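Local coordinates for aryl acylamidase (bacterium CSBL00001, PDB 4YJ6), which probably hydrolyses the amide bond of aryl acylamides, as a member of the amidase signature family of enzymes, at residues G137-T141 with L427-C431; V381-N386 with L435-H441. One frame throughout, in Å; residues are numbered along the deposited sequence.

Interaction 1. Residues G137-T141 with L427-C431; sequences GFRGT and LIGWC
Leu427 lies between the side chains of Phe138 and Arg139 and sends one methyl to each. Its CB sits 3.9 Å from Phe138 O and also borders Arg139 CB. CG stands beside the backbone N (chi1 -51°), where it branches: CD1 continues the extended chain to the rim of the Phe138 ring, near the ring plane and 3.8 Å from Phe138 CD1, while CD2 lies over one face of the Arg139 guanidinium, off centre and 3.8 Å from Arg139 NH2. An alanine here would lose both methyls and would probably open a gap beside the Phe138 ring, with one face of the guanidinium deprived of its apolar cover. The backbones also bond directly: Gly140 N donates to Leu427 O over 2.9 Å, close to the direction in which that carbonyl points, and the same oxygen receives a CA-H...O contact from Arg139 CA at 3.4 Å. Two tight turns shape this loop-to-loop junction of the amidase fold: an inverse gamma turn centred on Phe138 and a type I beta turn from Ile428 to Cys431. The second turn presents Trp430 CH2 at the ring edge to Gly140 O, 3.2 Å away, and brings Cys431 SG to 4.0 Å from Gly140 CA, so the glycine occupies a site with no space for a beta carbon. Beyond the two segments, Arg139 NH1 and Thr141 OG1 both donate to Thr413 O, whereas Trp430 NE1 bonds to Pro426 O. The Trp430 ring also meets that of Trp194, the planes nearly parallel.

Interaction 2. Residues V381-N386 with L435-H441; sequences VFDCMN and LTNFSGH
The Phe382 ring turns its edge to the backbone of Ser439, with Phe382 CD1 3.4 Å from Ser439 O near the ring plane, while Asn386 OD1, one helical turn on, lies over the centre of one face. His441 has Asn386 ND2 at its edge, in plane and 3.6 Å from His441 NE2, and, at some distance above one face, the selenium of Met385, a selenomethionine, 5.0 Å from the ring centroid. A hydrogen bond of 2.7 Å between Ser439 OG and His441 ND1, in which either may be the donor, helps to set the rotation of the imidazole. Phe438 offers its edge to Val381, whose CG1 is 4.0 Å from Phe438 CD2 and 3.8 Å from Leu435 CD2. The Met385 chain, bent at chi2 (-72°), passes Ser439 and brings CE to 3.7 Å from Leu435 CB. Thus Val381 and Met385, one turn apart, both rest on the short helix; the axes of 381-386 and 435-439 cross at -97° and approach to 8.9 Å. Gly440, the first residue past the helix and with positive phi, leads to His441. Met318 and Trp322 of helix 315-339 cover the Val381, Leu435 and Phe438 end, and at the other Ile461 of strand 454-462 touches both Met385 and His441.

Overall arrangement
The two contacts are centred about 18 Å apart and alternate along the chain, 137-141 reaching forward to 427-431 and 381-386 to 435-441. Only three residues separate 427-431 from 435-441, so the loop segment of interaction 1 leads almost at once into the helix of interaction 2. Helix 315-339 touches both pairs of segments: Trp322 touches Ile428 of segment 427-431 and Phe438 of segment 435-441. Interaction 1 is the more central, about 12 Å between its centre and that of the chain, against about 18 Å for interaction 2. Both contacts are best read as joining distant parts of the amidase family region.

Interaction 1. Residues G137-T141 with L427-C431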
loop_
_atom_site.group_PDB
_atom_site.type_symbol
_atom_site.label_atom_id
_atom_site.label_comp_id
_atom_site.label_asym_id
_atom_site.label_seq_id
_atom_site.Cartn_x
_atom_site.Cartn_y
_atom_site.Cartn_z
ATOM N N GLY A 137 -11.319 4.307 -0.173
ATOM C CA GLY A 137 -9.895 4.566 0.058
ATOM C C GLY A 137 -9.596 5.975 0.581
ATOM O O GLY A 137 -8.443 6.371 0.623
ATOM N N PHE A 138 -10.620 6.717 1.012
ATOM C CA PHE A 138 -10.473 8.189 1.083
ATOM C C PHE A 138 -9.974 8.643 2.468
ATOM O O PHE A 138 -10.576 9.512 3.117
ATOM C CB PHE A 138 -11.793 8.885 0.666
ATOM C CG PHE A 138 -11.599 10.223 -0.043
ATOM C CD1 PHE A 138 -11.185 11.347 0.649
ATOM C CD2 PHE A 138 -11.878 10.358 -1.386
ATOM C CE1 PHE A 138 -11.018 12.595 -0.020
ATOM C CE2 PHE A 138 -11.694 11.589 -2.050
ATOM C CZ PHE A 138 -11.262 12.696 -1.344
ATOM N N ARG A 139 -8.871 8.041 2.910
ATOM C CA ARG A 139 -8.123 8.490 4.099
ATOM C C ARG A 139 -6.956 7.546 4.352
ATOM O O ARG A 139 -6.949 6.402 3.881
ATOM C CB ARG A 139 -8.998 8.532 5.368
ATOM C CG ARG A 139 -9.762 7.215 5.615
ATOM C CD ARG A 139 -10.780 7.324 6.780
ATOM N NE ARG A 139 -11.856 8.247 6.451
ATOM C CZ ARG A 139 -12.554 8.968 7.326
ATOM N NH1 ARG A 139 -12.292 8.905 8.629
ATOM N NH2 ARG A 139 -13.518 9.768 6.875
ATOM N N GLY A 140 -5.979 8.031 5.115
ATOM C CA GLY A 140 -4.784 7.273 5.446
ATOM C C GLY A 140 -4.918 6.432 6.718
ATOM O O GLY A 140 -3.911 6.010 7.294
ATOM N N THR A 141 -6.158 6.194 7.140
ATOM C CA THR A 141 -6.456 5.266 8.225
ATOM C C THR A 141 -7.392 4.199 7.664
ATOM O O THR A 141 -7.976 4.371 6.588
ATOM C CB THR A 141 -7.180 5.962 9.369
ATOM O OG1 THR A 141 -8.271 6.706 8.812
ATOM C CG2 THR A 141 -6.193 6.920 10.108
ATOM N N LEU A 427 -7.590 13.616 6.665
ATOM C CA LEU A 427 -7.744 12.417 5.818
ATOM C C LEU A 427 -6.428 12.051 5.156
ATOM O O LEU A 427 -6.030 10.892 5.139
ATOM C CB LEU A 427 -8.787 12.645 4.720
ATOM C CG LEU A 427 -10.156 13.178 5.144
ATOM C CD1 LEU A 427 -11.065 13.217 3.914
ATOM C CD2 LEU A 427 -10.766 12.294 6.256
ATOM N N ILE A 428 -5.726 13.035 4.602
ATOM C CA ILE A 428 -4.587 12.701 3.764
ATOM C C ILE A 428 -3.422 13.684 3.921
ATOM O O ILE A 428 -2.342 13.466 3.384
ATOM C CB ILE A 428 -5.021 12.672 2.272
ATOM C CG1 ILE A 428 -4.070 11.843 1.405
ATOM C CG2 ILE A 428 -5.084 14.082 1.704
ATOM C CD1 ILE A 428 -4.107 10.325 1.720
ATOM N N GLY A 429 -3.629 14.784 4.633
ATOM C CA GLY A 429 -2.614 15.849 4.625
ATOM C C GLY A 429 -1.248 15.474 5.166
ATOM O O GLY A 429 -0.224 16.052 4.739
ATOM N N TRP A 430 -1.240 14.577 6.161
ATOM C CA TRP A 430 -0.003 14.117 6.792
ATOM C C TRP A 430 0.621 12.928 6.016
ATOM O O TRP A 430 1.689 12.418 6.380
ATOM C CB TRP A 430 -0.313 13.699 8.253
ATOM C CG TRP A 430 -1.570 12.832 8.308
ATOM C CD1 TRP A 430 -2.862 13.265 8.358
ATOM C CD2 TRP A 430 -1.631 11.398 8.248
ATOM N NE1 TRP A 430 -3.726 12.186 8.328
ATOM C CE2 TRP A 430 -2.986 11.032 8.288
ATOM C CE3 TRP A 430 -0.659 10.389 8.196
ATOM C CZ2 TRP A 430 -3.410 9.681 8.229
ATOM C CZ3 TRP A 430 -1.068 9.063 8.159
ATOM C CH2 TRP A 430 -2.427 8.723 8.195
ATOM N N CYS A 431 -0.053 12.477 4.959
ATOM C CA CYS A 431 0.463 11.359 4.165
ATOM C C CYS A 431 1.339 11.922 3.043
ATOM O O CYS A 431 0.884 12.023 1.888
ATOM C CB CYS A 431 -0.689 10.537 3.553
ATOM S SG CYS A 431 -1.893 9.979 4.814
#

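Interaction 2. Residues V381-N386 with L435-H441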
loop_
_atom_site.group_PDB
_atom_site.type_symbol
_atom_site.label_atom_id
_atom_site.label_comp_id
_atom_site.label_asym_id
_atom_site.label_seq_id
_atom_site.Cartn_x
_atom_site.Cartn_y
_atom_site.Cartn_z
ATOM N N VAL A 381 4.757 20.041 -8.904
ATOM C CA VAL A 381 5.328 19.053 -7.994
ATOM C C VAL A 381 6.189 18.040 -8.724
ATOM O O VAL A 381 7.269 17.704 -8.263
ATOM C CB VAL A 381 4.231 18.351 -7.203
ATOM C CG1 VAL A 381 4.788 17.112 -6.413
ATOM C CG2 VAL A 381 3.589 19.410 -6.290
ATOM N N PHE A 382 5.677 17.532 -9.847
ATOM C CA PHE A 382 6.436 16.659 -10.727
ATOM C C PHE A 382 7.777 17.298 -11.071
ATOM O O PHE A 382 8.807 16.642 -10.958
ATOM C CB PHE A 382 5.547 16.410 -11.955
ATOM C CG PHE A 382 6.212 15.743 -13.132
ATOM C CD1 PHE A 382 6.574 14.403 -13.102
ATOM C CD2 PHE A 382 6.333 16.434 -14.339
ATOM C CE1 PHE A 382 7.106 13.773 -14.264
ATOM C CE2 PHE A 382 6.846 15.811 -15.506
ATOM C CZ PHE A 382 7.229 14.470 -15.461
ATOM N N ASP A 383 7.783 18.579 -11.447
ATOM C CA ASP A 383 9.037 19.188 -11.885
ATOM C C ASP A 383 9.962 19.421 -10.678
ATOM O O ASP A 383 11.186 19.381 -10.820
ATOM C CB ASP A 383 8.771 20.508 -12.628
ATOM C CG ASP A 383 8.509 20.297 -14.110
ATOM O OD1 ASP A 383 8.887 19.233 -14.634
ATOM O OD2 ASP A 383 7.922 21.192 -14.728
ATOM N N CYS A 384 9.393 19.604 -9.483
ATOM C CA CYS A 384 10.240 19.758 -8.287
ATOM C C CYS A 384 10.924 18.436 -7.994
ATOM O O CYS A 384 12.092 18.390 -7.663
ATOM C CB CYS A 384 9.432 20.196 -7.071
ATOM S SG CYS A 384 8.862 21.943 -7.160
HETATM N N MSE A 385 10.194 17.335 -8.152
HETATM C CA MSE A 385 10.831 16.024 -7.999
HETATM C C MSE A 385 11.917 15.830 -9.044
HETATM O O MSE A 385 13.027 15.358 -8.738
HETATM C CB MSE A 385 9.810 14.916 -8.203
HETATM C CG MSE A 385 8.943 14.752 -7.055
HETATM SE SE MSE A 385 9.984 13.915 -5.598
HETATM C CE MSE A 385 8.468 13.926 -4.355
ATOM N N ASN A 386 11.604 16.183 -10.283
ATOM C CA ASN A 386 12.558 16.003 -11.365
ATOM C C ASN A 386 13.842 16.817 -11.107
ATOM O O ASN A 386 14.927 16.395 -11.478
ATOM C CB ASN A 386 11.960 16.445 -12.706
ATOM C CG ASN A 386 10.967 15.421 -13.275
ATOM O OD1 ASN A 386 9.993 15.782 -13.965
ATOM N ND2 ASN A 386 11.184 14.186 -12.961
ATOM N N LEU A 435 2.899 12.869 -2.797
ATOM C CA LEU A 435 3.685 13.558 -3.838
ATOM C C LEU A 435 4.016 12.616 -5.011
ATOM O O LEU A 435 4.062 13.072 -6.147
ATOM C CB LEU A 435 4.968 14.154 -3.285
ATOM C CG LEU A 435 4.745 15.210 -2.212
ATOM C CD1 LEU A 435 6.123 15.660 -1.648
ATOM C CD2 LEU A 435 3.975 16.388 -2.769
ATOM N N THR A 436 4.269 11.318 -4.758
ATOM C CA THR A 436 4.624 10.436 -5.884
ATOM C C THR A 436 3.385 9.933 -6.620
ATOM O O THR A 436 3.494 9.408 -7.722
ATOM C CB THR A 436 5.444 9.207 -5.445
ATOM O OG1 THR A 436 4.640 8.379 -4.607
ATOM C CG2 THR A 436 6.689 9.649 -4.664
ATOM N N ASN A 437 2.200 10.094 -6.042
ATOM C CA ASN A 437 0.985 9.896 -6.843
ATOM C C ASN A 437 0.783 11.081 -7.794
ATOM O O ASN A 437 0.174 10.946 -8.830
ATOM C CB ASN A 437 -0.247 9.706 -5.947
ATOM C CG ASN A 437 -0.070 8.542 -5.006
ATOM O OD1 ASN A 437 0.367 8.731 -3.876
ATOM N ND2 ASN A 437 -0.377 7.329 -5.470
ATOM N N PHE A 438 1.290 12.261 -7.429
ATOM C CA PHE A 438 1.354 13.337 -8.421
ATOM C C PHE A 438 2.441 13.074 -9.462
ATOM O O PHE A 438 2.233 13.318 -10.655
ATOM C CB PHE A 438 1.719 14.672 -7.757
ATOM C CG PHE A 438 0.614 15.269 -6.936
ATOM C CD1 PHE A 438 -0.712 14.927 -7.146
ATOM C CD2 PHE A 438 0.920 16.251 -6.000
ATOM C CE1 PHE A 438 -1.739 15.543 -6.365
ATOM C CE2 PHE A 438 -0.078 16.867 -5.249
ATOM C CZ PHE A 438 -1.400 16.522 -5.433
ATOM N N SER A 439 3.602 12.571 -9.027
ATOM C CA SER A 439 4.779 12.607 -9.890
ATOM C C SER A 439 5.173 11.337 -10.634
ATOM O O SER A 439 5.848 11.440 -11.671
ATOM C CB SER A 439 6.000 13.108 -9.089
ATOM O OG SER A 439 6.482 12.090 -8.219
ATOM N N GLY A 440 4.766 10.168 -10.113
ATOM C CA GLY A 440 4.917 8.915 -10.840
ATOM C C GLY A 440 6.181 8.145 -10.475
ATOM O O GLY A 440 6.398 7.050 -10.959
ATOM N N HIS A 441 7.005 8.705 -9.602
ATOM C CA HIS A 441 8.272 8.065 -9.198
ATOM C C HIS A 441 8.031 6.855 -8.336
ATOM O O HIS A 441 7.120 6.865 -7.536
ATOM C CB HIS A 441 9.084 9.084 -8.373
ATOM C CG HIS A 441 9.518 10.259 -9.173
ATOM N ND1 HIS A 441 8.646 11.259 -9.575
ATOM C CD2 HIS A 441 10.725 10.571 -9.705
ATOM C CE1 HIS A 441 9.307 12.127 -10.312
ATOM N NE2 HIS A 441 10.566 11.730 -10.419
#